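Local coordinates for protein heat shock protease HtrA (PDB 1L1J) that probably acts as a serine endopeptidase in the heat-shock response, cleaving proteins without ATP, and is represented here by its protease domain, at residues 28-32 with 53-57. Sequence-based numbering, arbitrary orientation.
Sequences TSFFD and QVASL
The classic beta bulge at A55 and S56, where both residues face V22 of strand 17-23, is the part of strand 54-64 on which the loop before helix 33-42 settles. The CB of F30 points toward the 53-57 segment. Its ring lies obliquely by the methyl of A55, with CD1 of F30 3.7 Å from CB of A55, while V22 and A79 also touch the F30 side chain from elsewhere in the domain. A small residue suits A55, since the phenyl ring slants across its methyl group. At the root of the ring, F30 CB is 3.7 Å from S56 OG, and F30 O lies 3.2 Å from that same hydroxyl. S56 OG lies 3.1 Å from A55 O, and a weak hydrogen bond links it to V75 O. F31, centre of an inverse gamma turn, adds a second ring: with CG anti to the backbone N (chi1 -152°), it reaches obliquely to the backbone, CE1 standing 3.4 Å from V54 O, and it also touches E36. Replacing F30 by an alanine is likely to open a gap over the A55 methyl and take an apolar neighbour from V22. The F30 side chain lies about 6 Å from that of H74, a predicted charge-relay residue, which places this surface contact beside the likely catalytic triad of a trypsin-like protease domain.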
ATOM      1  N   THR A  28       0.585 -19.743  -1.457  1.00108.92           N
ATOM      2  CA  THR A  28       1.572 -19.725  -2.577  1.00109.93           C
ATOM      3  C   THR A  28       0.880 -19.493  -3.926  1.00110.18           C
ATOM      4  O   THR A  28       0.746 -20.409  -4.744  1.00110.32           O
ATOM      5  CB  THR A  28       2.383 -21.052  -2.626  1.00110.09           C
ATOM      6  OG1 THR A  28       3.168 -21.177  -1.432  1.00109.85           O
ATOM      7  CG2 THR A  28       3.316 -21.081  -3.839  1.00109.68           C
ATOM      8  N   SER A  29       0.447 -18.253  -4.144  1.00109.88           N
ATOM      9  CA  SER A  29      -0.236 -17.847  -5.375  1.00109.17           C
ATOM     10  C   SER A  29       0.132 -16.393  -5.691  1.00108.53           C
ATOM     11  O   SER A  29       0.416 -16.037  -6.842  1.00107.49           O
ATOM     12  CB  SER A  29      -1.757 -17.977  -5.196  1.00109.05           C
ATOM     13  OG  SER A  29      -2.462 -17.447  -6.306  1.00108.37           O
ATOM     14  N   PHE A  30       0.121 -15.567  -4.644  1.00108.05           N
ATOM     15  CA  PHE A  30       0.452 -14.142  -4.720  1.00106.67           C
ATOM     16  C   PHE A  30       1.927 -13.959  -5.059  1.00104.94           C
ATOM     17  O   PHE A  30       2.511 -12.895  -4.830  1.00104.75           O
ATOM     18  CB  PHE A  30       0.134 -13.463  -3.377  1.00107.27           C
ATOM     19  CG  PHE A  30       0.167 -14.406  -2.197  1.00107.99           C
ATOM     20  CD1 PHE A  30       1.289 -15.192  -1.942  1.00108.00           C
ATOM     21  CD2 PHE A  30      -0.939 -14.527  -1.358  1.00108.69           C
ATOM     22  CE1 PHE A  30       1.306 -16.085  -0.871  1.00108.66           C
ATOM     23  CE2 PHE A  30      -0.928 -15.420  -0.281  1.00108.88           C
ATOM     24  CZ  PHE A  30       0.196 -16.200  -0.039  1.00108.85           C
ATOM     25  N   PHE A  31       2.519 -15.011  -5.608  1.00102.59           N
ATOM     26  CA  PHE A  31       3.920 -14.993  -5.985  1.00100.21           C
ATOM     27  C   PHE A  31       4.052 -14.542  -7.439  1.00 97.29           C
ATOM     28  O   PHE A  31       4.576 -15.289  -8.268  1.00 97.96           O
ATOM     29  CB  PHE A  31       4.525 -16.401  -5.821  1.00101.60           C
ATOM     30  CG  PHE A  31       6.011 -16.408  -5.530  1.00102.36           C
ATOM     31  CD1 PHE A  31       6.479 -16.710  -4.249  1.00102.69           C
ATOM     32  CD2 PHE A  31       6.939 -16.111  -6.532  1.00102.57           C
ATOM     33  CE1 PHE A  31       7.853 -16.718  -3.967  1.00103.37           C
ATOM     34  CE2 PHE A  31       8.312 -16.114  -6.265  1.00102.84           C
ATOM     35  CZ  PHE A  31       8.772 -16.419  -4.980  1.00103.63           C
ATOM     36  N   ASP A  32       3.565 -13.345  -7.766  1.00 93.02           N
ATOM     37  CA  ASP A  32       3.701 -12.871  -9.140  1.00 89.52           C
ATOM     38  C   ASP A  32       5.153 -12.448  -9.347  1.00 87.66           C
ATOM     39  O   ASP A  32       5.594 -11.422  -8.823  1.00 86.02           O
ATOM     40  CB  ASP A  32       2.757 -11.701  -9.432  1.00 88.14           C
ATOM     41  CG  ASP A  32       2.960 -11.116 -10.835  1.00 86.79           C
ATOM     42  OD1 ASP A  32       3.197 -11.884 -11.793  1.00 84.57           O
ATOM     43  OD2 ASP A  32       2.870  -9.878 -10.980  1.00 85.72           O
ATOM     44  N   GLN A  53      11.644 -18.577   1.823  1.00 69.85           N
ATOM     45  CA  GLN A  53      10.810 -18.207   2.966  1.00 68.23           C
ATOM     46  C   GLN A  53       9.638 -17.238   2.768  1.00 67.29           C
ATOM     47  O   GLN A  53       8.636 -17.339   3.477  1.00 66.87           O
ATOM     48  CB  GLN A  53      11.694 -17.662   4.095  1.00 68.45           C
ATOM     49  CG  GLN A  53      12.745 -18.649   4.607  1.00 69.53           C
ATOM     50  CD  GLN A  53      13.448 -18.168   5.872  1.00 69.07           C
ATOM     51  OE1 GLN A  53      12.853 -18.123   6.953  1.00 66.99           O
ATOM     52  NE2 GLN A  53      14.718 -17.801   5.739  1.00 70.02           N
ATOM     53  N   VAL A  54       9.744 -16.308   1.822  1.00 65.72           N
ATOM     54  CA  VAL A  54       8.681 -15.318   1.629  1.00 64.12           C
ATOM     55  C   VAL A  54       7.775 -15.526   0.419  1.00 63.75           C
ATOM     56  O   VAL A  54       8.212 -15.962  -0.644  1.00 63.76           O
ATOM     57  CB  VAL A  54       9.267 -13.883   1.570  1.00 63.33           C
ATOM     58  CG1 VAL A  54       8.146 -12.856   1.525  1.00 63.06           C
ATOM     59  CG2 VAL A  54      10.141 -13.633   2.784  1.00 61.58           C
ATOM     60  N   ALA A  55       6.502 -15.199   0.597  1.00 62.48           N
ATOM     61  CA  ALA A  55       5.524 -15.358  -0.463  1.00 62.63           C
ATOM     62  C   ALA A  55       5.124 -13.993  -0.991  1.00 61.52           C
ATOM     63  O   ALA A  55       4.861 -13.821  -2.183  1.00 60.47           O
ATOM     64  CB  ALA A  55       4.305 -16.100   0.069  1.00 63.95           C
ATOM     65  N   SER A  56       5.080 -13.026  -0.081  1.00 61.57           N
ATOM     66  CA  SER A  56       4.731 -11.653  -0.421  1.00 59.83           C
ATOM     67  C   SER A  56       5.204 -10.645   0.614  1.00 58.57           C
ATOM     68  O   SER A  56       5.089 -10.856   1.828  1.00 57.81           O
ATOM     69  CB  SER A  56       3.224 -11.511  -0.605  1.00 60.51           C
ATOM     70  OG  SER A  56       2.903 -11.414  -1.981  1.00 64.18           O
ATOM     71  N   LEU A  57       5.741  -9.544   0.106  1.00 56.84           N
ATOM     72  CA  LEU A  57       6.235  -8.453   0.928  1.00 53.66           C
ATOM     73  C   LEU A  57       5.571  -7.207   0.374  1.00 52.18           C
ATOM     74  O   LEU A  57       5.559  -6.991  -0.840  1.00 52.29           O
ATOM     75  CB  LEU A  57       7.755  -8.349   0.798  1.00 52.24           C
ATOM     76  CG  LEU A  57       8.462  -7.231   1.549  1.00 51.76           C
ATOM     77  CD1 LEU A  57       8.146  -7.291   3.037  1.00 50.89           C
ATOM     78  CD2 LEU A  57       9.947  -7.373   1.315  1.00 52.20           C
TER